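Local structure of fructose 1-phosphate kinase (Staphylococcus aureus, 2JG5) at residues A[118-123]-A[145-150]; A[156-161]-A[168-173]; A[235-240]-A[275-280]. The protein probably catalyses the ATP-dependent phosphorylation of fructose 1-phosphate to fructose 1,6-bisphosphate, as a member of the PfkB family of sugar kinases. All coordinates share one frame; numbering follows the deposited sequence.

Contact 1: A[118-123]-A[145-150]; sequences QQIKNT and AQIAQI
Ile150 lays its CG2 methyl over the backbone of Ile120 and Lys121, 3.5 Å from Ile120 O and 3.5 Å from Lys121 N, two atoms of consecutive residues. That methyl lies anti to its own backbone N, with CG1 beside the N (chi1 -67°), and this setting aims the two branches at different partners, CG2 at Ile120 and the backbone, CD1 at Lys121. The short branch meets Ile120, CG2 against CG2 at 3.7 Å, the two side chains crossing at about a right angle. The longer branch runs to Lys121, where Ile150 CD1 lies 3.9 Å from Lys121 CE and 4.0 Å from Lys121 CG. The lysine chain, extended beyond CG, lies across the isoleucine at about a right angle and covers it at the exposed border of the contact. One turn earlier on helix 143-154, Ile147 makes a looser contact, its CG1 being 4.3 Å from CG1 of Ile120.

The carbonyl that Ile150 covers is also gripped from its own segment. Ile120 O accepts from Thr123 N across a type I turn and from Thr123 OG1 at 2.6 Å; the hydroxyl lies in the carbonyl plane, with a C=O...donor angle of 157°. Two donors thus satisfy a buried oxygen in the turn from Ile120 to Thr123, and Thr123 OG1 is hydrogen-bonded in turn to Thr154 OG1 on helix 143-154. Leu117 extends the apolar seam by touching both Ile147 and Ile150, while Leu56 of the central sheet packs on Ile120. Ile147 also reaches Leu158 in strand 157-161. Such aliphatic packing between neighbouring helices, with sheet residues beneath them, is characteristic of the layered alpha/beta core of ribokinase-like PfkB proteins.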
# COMPACT_ATOMS: atom_id res chain seq x y z
N GLN A 118 -27.75 -8.43 -7.47
CA GLN A 118 -28.13 -9.11 -8.71
C GLN A 118 -27.46 -10.47 -8.81
O GLN A 118 -28.03 -11.40 -9.37
CB GLN A 118 -27.84 -8.25 -9.95
CG GLN A 118 -28.22 -8.89 -11.31
CD GLN A 118 -29.72 -8.98 -11.54
OE1 GLN A 118 -30.49 -8.21 -10.98
NE2 GLN A 118 -30.14 -9.92 -12.39
N GLN A 119 -26.25 -10.58 -8.26
CA GLN A 119 -25.53 -11.84 -8.21
C GLN A 119 -26.18 -12.81 -7.24
O GLN A 119 -26.23 -14.01 -7.50
CB GLN A 119 -24.08 -11.63 -7.81
CG GLN A 119 -23.26 -10.90 -8.83
CD GLN A 119 -21.83 -10.76 -8.42
OE1 GLN A 119 -21.52 -10.59 -7.23
NE2 GLN A 119 -20.92 -10.84 -9.39
N ILE A 120 -26.66 -12.29 -6.11
CA ILE A 120 -27.32 -13.13 -5.11
C ILE A 120 -28.67 -13.60 -5.66
O ILE A 120 -29.12 -14.70 -5.33
CB ILE A 120 -27.51 -12.40 -3.76
CG1 ILE A 120 -26.22 -11.69 -3.32
CG2 ILE A 120 -28.07 -13.35 -2.69
CD1 ILE A 120 -25.00 -12.60 -3.07
N LYS A 121 -29.29 -12.77 -6.49
CA LYS A 121 -30.52 -13.13 -7.20
C LYS A 121 -30.37 -14.34 -8.13
O LYS A 121 -31.37 -15.00 -8.45
CB LYS A 121 -31.08 -11.94 -7.97
CG LYS A 121 -31.90 -10.98 -7.10
CD LYS A 121 -32.17 -9.64 -7.76
CE LYS A 121 -32.77 -8.66 -6.74
NZ LYS A 121 -32.85 -7.26 -7.24
N ASN A 122 -29.14 -14.64 -8.54
CA ASN A 122 -28.91 -15.74 -9.48
C ASN A 122 -28.53 -17.06 -8.82
O ASN A 122 -28.19 -18.02 -9.51
CB ASN A 122 -27.89 -15.35 -10.55
CG ASN A 122 -28.43 -14.28 -11.50
OD1 ASN A 122 -29.52 -14.42 -12.05
ND2 ASN A 122 -27.66 -13.21 -11.68
N THR A 123 -28.62 -17.10 -7.49
CA THR A 123 -28.39 -18.32 -6.72
C THR A 123 -29.57 -19.30 -6.78
O THR A 123 -30.69 -18.94 -7.16
CB THR A 123 -28.03 -18.03 -5.22
OG1 THR A 123 -29.06 -17.22 -4.62
CG2 THR A 123 -26.70 -17.33 -5.10
N ALA A 145 -29.53 -7.82 5.60
CA ALA A 145 -30.93 -8.15 5.42
C ALA A 145 -31.33 -8.15 3.95
O ALA A 145 -32.17 -8.95 3.54
CB ALA A 145 -31.80 -7.16 6.19
N GLN A 146 -30.76 -7.24 3.18
CA GLN A 146 -31.05 -7.11 1.75
C GLN A 146 -30.55 -8.33 0.98
O GLN A 146 -31.15 -8.76 -0.00
CB GLN A 146 -30.45 -5.83 1.18
CG GLN A 146 -31.04 -4.52 1.74
CD GLN A 146 -30.77 -3.32 0.82
OE1 GLN A 146 -30.51 -3.48 -0.37
NE2 GLN A 146 -30.83 -2.11 1.38
N ILE A 147 -29.44 -8.89 1.45
CA ILE A 147 -28.93 -10.14 0.91
C ILE A 147 -29.82 -11.28 1.41
O ILE A 147 -30.36 -12.06 0.60
CB ILE A 147 -27.42 -10.32 1.26
CG1 ILE A 147 -26.56 -9.45 0.34
CG2 ILE A 147 -26.99 -11.80 1.18
CD1 ILE A 147 -25.22 -9.03 0.94
N ALA A 148 -30.03 -11.34 2.72
CA ALA A 148 -30.79 -12.43 3.36
C ALA A 148 -32.16 -12.63 2.74
O ALA A 148 -32.66 -13.76 2.63
CB ALA A 148 -30.91 -12.18 4.85
N GLN A 149 -32.76 -11.53 2.32
CA GLN A 149 -34.09 -11.53 1.75
C GLN A 149 -34.18 -12.15 0.36
O GLN A 149 -35.21 -12.70 -0.02
CB GLN A 149 -34.55 -10.10 1.68
CG GLN A 149 -36.00 -9.95 1.58
CD GLN A 149 -36.34 -8.53 1.40
OE1 GLN A 149 -35.55 -7.77 0.81
NE2 GLN A 149 -37.52 -8.12 1.89
N ILE A 150 -33.09 -12.01 -0.40
CA ILE A 150 -32.97 -12.60 -1.72
C ILE A 150 -32.77 -14.12 -1.62
O ILE A 150 -33.37 -14.88 -2.38
CB ILE A 150 -31.81 -11.96 -2.51
CG1 ILE A 150 -32.13 -10.49 -2.84
CG2 ILE A 150 -31.54 -12.75 -3.80
CD1 ILE A 150 -30.97 -9.72 -3.47

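Contact 2: A[156-161]-A[168-173]; sequences AKLVVD and ESVLPY. Unlike the reference sequence in segment 168-173: Tyr173 (reference Phe).
Strand 157-161 and the segment 168-173 pass one another with their backbones well separated, the nearest CA pairs being Val160 with Val170 at 7.9 Å and Leu158 with Tyr173 at 8.3 Å, a spacing filled by side chains. Val170 carries the contact from the helical side. Its CG2 meets CG2 of Val160 tip to tip at 3.6 Å, and CG1 of Val170 stands 4.1 Å from that same Val160 methyl. The valine torsion (chi1 -67°) places CG2 between its backbone N and carbonyl carbon, from where it reaches the strand. Leu158, two residues before Val160 and on the same face of the strand, approaches differently: it crosses Val170 at about a right angle, Leu158 CD2 lying 4.1 Å from Val170 CB.

These elements belong to the beta-alpha-beta unit formed by strand 157-161, helix 164-170 and strand 177-178, in the parallel sheet of the ribokinase-like fold. Val159 points to the other face, away from this helix. Beyond Val170 the chain tightens into a 3-10 segment, in which Tyr173 N bonds to Val170 O at 2.8 Å. Tyr173, a phenylalanine in the reference sequence, starts toward the strand but its ring turns away, with Val170 CA and Ser169 O at the edge, in plane.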
# COMPACT_ATOMS: atom_id res chain seq x y z
N ALA A 156 -31.23 -20.47 -1.45
CA ALA A 156 -29.84 -20.71 -1.03
C ALA A 156 -29.67 -20.58 0.48
O ALA A 156 -30.27 -19.71 1.12
CB ALA A 156 -28.85 -19.78 -1.76
N LYS A 157 -28.85 -21.48 1.04
CA LYS A 157 -28.50 -21.45 2.46
C LYS A 157 -27.72 -20.19 2.76
O LYS A 157 -26.67 -19.96 2.16
CB LYS A 157 -27.66 -22.67 2.85
CG LYS A 157 -28.43 -23.96 2.95
CD LYS A 157 -28.80 -24.52 1.58
CE LYS A 157 -30.25 -24.99 1.56
NZ LYS A 157 -30.51 -26.14 2.47
N LEU A 158 -28.23 -19.38 3.68
CA LEU A 158 -27.52 -18.18 4.12
C LEU A 158 -26.76 -18.39 5.43
O LEU A 158 -27.34 -18.79 6.44
CB LEU A 158 -28.46 -16.98 4.23
CG LEU A 158 -27.74 -15.71 4.71
CD1 LEU A 158 -26.99 -14.99 3.57
CD2 LEU A 158 -28.74 -14.80 5.37
N VAL A 159 -25.46 -18.10 5.38
CA VAL A 159 -24.58 -18.19 6.55
C VAL A 159 -24.06 -16.80 6.91
O VAL A 159 -23.53 -16.08 6.06
CB VAL A 159 -23.40 -19.12 6.27
CG1 VAL A 159 -22.47 -19.16 7.45
CG2 VAL A 159 -23.90 -20.52 5.90
N VAL A 160 -24.22 -16.41 8.17
CA VAL A 160 -23.82 -15.09 8.60
C VAL A 160 -22.84 -15.14 9.77
O VAL A 160 -23.06 -15.83 10.77
CB VAL A 160 -25.05 -14.22 8.97
CG1 VAL A 160 -24.63 -12.92 9.66
CG2 VAL A 160 -25.89 -13.94 7.74
N ASP A 161 -21.75 -14.39 9.61
CA ASP A 161 -20.81 -14.12 10.69
C ASP A 161 -20.60 -12.60 10.78
O ASP A 161 -19.81 -12.02 10.03
CB ASP A 161 -19.51 -14.88 10.46
CG ASP A 161 -18.50 -14.68 11.57
OD1 ASP A 161 -18.88 -14.27 12.69
OD2 ASP A 161 -17.30 -14.93 11.31
N GLU A 168 -28.63 -10.52 14.16
CA GLU A 168 -30.03 -10.46 14.59
C GLU A 168 -30.99 -10.14 13.45
O GLU A 168 -32.10 -10.66 13.42
CB GLU A 168 -30.21 -9.45 15.74
CG GLU A 168 -29.74 -9.96 17.10
CD GLU A 168 -30.07 -9.00 18.24
OE1 GLU A 168 -29.52 -7.87 18.25
OE2 GLU A 168 -30.87 -9.38 19.12
N SER A 169 -30.56 -9.30 12.50
CA SER A 169 -31.43 -8.83 11.42
C SER A 169 -31.70 -9.85 10.31
O SER A 169 -32.65 -9.69 9.53
CB SER A 169 -30.87 -7.55 10.79
OG SER A 169 -29.68 -7.81 10.05
N VAL A 170 -30.88 -10.89 10.22
CA VAL A 170 -31.07 -11.90 9.18
C VAL A 170 -31.93 -13.07 9.68
O VAL A 170 -32.39 -13.89 8.89
CB VAL A 170 -29.74 -12.40 8.55
CG1 VAL A 170 -29.06 -11.29 7.76
CG2 VAL A 170 -28.80 -12.99 9.59
N LEU A 171 -32.15 -13.11 11.00
CA LEU A 171 -32.90 -14.20 11.64
C LEU A 171 -34.26 -14.49 11.02
O LEU A 171 -34.56 -15.65 10.76
CB LEU A 171 -33.03 -13.96 13.16
CG LEU A 171 -31.80 -14.12 14.05
CD1 LEU A 171 -32.08 -13.56 15.43
CD2 LEU A 171 -31.38 -15.56 14.15
N PRO A 172 -35.08 -13.45 10.74
CA PRO A 172 -36.37 -13.70 10.08
C PRO A 172 -36.23 -14.38 8.71
O PRO A 172 -37.24 -14.80 8.13
CB PRO A 172 -36.95 -12.29 9.89
CG PRO A 172 -36.27 -11.45 10.90
CD PRO A 172 -34.90 -12.01 11.01
N TYR A 173 -35.00 -14.47 8.20
CA TYR A 173 -34.74 -15.03 6.87
C TYR A 173 -34.21 -16.45 6.93
O TYR A 173 -33.81 -17.02 5.90
CB TYR A 173 -33.80 -14.11 6.08
CG TYR A 173 -34.37 -12.72 5.92
CD1 TYR A 173 -35.37 -12.46 4.98
CD2 TYR A 173 -33.93 -11.66 6.72
CE1 TYR A 173 -35.91 -11.19 4.84
CE2 TYR A 173 -34.46 -10.39 6.58
CZ TYR A 173 -35.45 -10.16 5.63
OH TYR A 173 -35.98 -8.90 5.48

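Contact 3: A[235-240]-A[275-280]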
# COMPACT_ATOMS: atom_id res chain seq x y z
N VAL A 235 -14.93 -29.35 22.42
CA VAL A 235 -13.85 -28.94 23.30
C VAL A 235 -12.53 -29.12 22.55
O VAL A 235 -12.18 -30.24 22.15
CB VAL A 235 -13.88 -29.73 24.64
CG1 VAL A 235 -12.53 -29.73 25.30
CG2 VAL A 235 -14.95 -29.18 25.58
N ASN A 236 -11.81 -28.03 22.34
CA ASN A 236 -10.54 -28.10 21.61
C ASN A 236 -9.34 -28.32 22.52
O ASN A 236 -9.39 -27.97 23.71
CB ASN A 236 -10.35 -26.86 20.70
CG ASN A 236 -10.58 -25.54 21.42
OD1 ASN A 236 -11.59 -24.87 21.22
ND2 ASN A 236 -9.62 -25.14 22.25
N PRO A 237 -8.24 -28.89 21.97
CA PRO A 237 -7.03 -29.06 22.78
C PRO A 237 -6.49 -27.72 23.25
O PRO A 237 -6.62 -26.71 22.55
CB PRO A 237 -6.05 -29.73 21.81
CG PRO A 237 -6.57 -29.40 20.46
CD PRO A 237 -8.05 -29.39 20.60
N GLN A 238 -5.91 -27.69 24.44
CA GLN A 238 -5.24 -26.49 24.91
C GLN A 238 -3.90 -26.34 24.20
O GLN A 238 -3.37 -27.31 23.64
CB GLN A 238 -5.07 -26.53 26.44
CG GLN A 238 -6.08 -25.67 27.21
CD GLN A 238 -7.44 -26.33 27.41
OE1 GLN A 238 -8.02 -26.92 26.49
NE2 GLN A 238 -7.97 -26.22 28.63
N GLY A 239 -3.37 -25.12 24.19
CA GLY A 239 -2.08 -24.84 23.58
C GLY A 239 -1.82 -23.36 23.56
O GLY A 239 -2.71 -22.56 23.85
N LYS A 240 -0.59 -22.99 23.20
CA LYS A 240 -0.23 -21.59 23.04
C LYS A 240 -0.97 -20.98 21.86
O LYS A 240 -0.73 -21.34 20.70
CB LYS A 240 1.29 -21.40 22.88
CG LYS A 240 1.71 -19.97 22.50
CD LYS A 240 3.28 -19.94 22.31
CE LYS A 240 3.55 -18.51 21.43
NZ LYS A 240 4.91 -17.85 22.49
N CYS A 275 -10.65 -26.27 12.81
CA CYS A 275 -10.19 -25.17 11.95
C CYS A 275 -9.85 -23.88 12.70
O CYS A 275 -8.77 -23.31 12.51
CB CYS A 275 -11.23 -24.87 10.87
SG CYS A 275 -11.38 -26.19 9.70
N GLY A 276 -10.78 -23.44 13.56
CA GLY A 276 -10.60 -22.24 14.35
C GLY A 276 -9.48 -22.37 15.37
O GLY A 276 -8.79 -21.39 15.67
N THR A 277 -9.30 -23.57 15.89
CA THR A 277 -8.22 -23.86 16.82
C THR A 277 -6.89 -23.84 16.09
O THR A 277 -5.97 -23.14 16.50
CB THR A 277 -8.43 -25.20 17.52
OG1 THR A 277 -9.72 -25.21 18.14
CG2 THR A 277 -7.35 -25.43 18.59
N ALA A 278 -6.80 -24.62 15.01
CA ALA A 278 -5.57 -24.73 14.22
C ALA A 278 -5.04 -23.37 13.71
O ALA A 278 -3.83 -23.12 13.76
CB ALA A 278 -5.78 -25.70 13.07
N THR A 279 -5.94 -22.50 13.27
CA THR A 279 -5.64 -21.11 12.91
C THR A 279 -5.06 -20.35 14.09
O THR A 279 -3.98 -19.75 13.98
CB THR A 279 -6.90 -20.37 12.38
OG1 THR A 279 -7.31 -20.97 11.16
CG2 THR A 279 -6.62 -18.89 12.13
N ALA A 280 -5.77 -20.40 15.22
CA ALA A 280 -5.32 -19.78 16.48
C ALA A 280 -3.88 -20.16 16.84
O ALA A 280 -3.12 -19.33 17.34
CB ALA A 280 -6.27 -20.13 17.61
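Asn236, just after Val235 ends strand 230-235, meets Thr277 of helix 265-280 where the backbones come nearest, at a CA-CA distance of 6.8 Å. Its CB methylene lies 3.1 Å from Thr277 OG1 and 3.9 Å from Thr277 CG2, so it faces both branches of the threonine. The carboxamide lies beside the hydroxyl without bonding to it: Thr277 OG1 is hydrogen-bonded instead to Val273 O, one turn back along its own helix. The asparagine torsion (chi1 50°) sets CG between the backbone N and carbonyl carbon, and ND2 then makes a weak, nearly straight bond to Pro237 O at 3.4 Å (169°).

Pro237 follows with a marginal approach, its O standing 4.2 Å and its CG 4.5 Å from Thr277 CG2. In the threonine, OG1 sits beside the backbone N (chi1 -55°), which leaves CG2 anti to that N and turned to the loop. Ile294 of helix 288-295 also packs on Thr277. The arrangement is plain loop-on-helix packing, joining the exit of a strand in the antiparallel sheet to the helical layer of a PfkB-family kinase.

How the contacts relate
The contacts follow one another along the chain, each closing before the next opens. Contacts 1 and 2 are neighbours, with centres about 11 Å apart, and meet at helix 143-154: contact 1 has a segment on it, and contact 2 packs against its Ala148, whose CB lies 3.4 Å from Leu158 CD2 and 3.6 Å from Val170 CG1. The chain leads from this helix to strand 157-161. The two contacts involve three successive helices, 110-120, 143-154 and 164-170, that pack with the parallel sheet. Contact 3 lies on the opposite side of the chain's centre, its centre about 34 Å from that of contact 1 and about 27 Å from that of contact 2, near the four-stranded antiparallel sheet of the same PfkB-type fold.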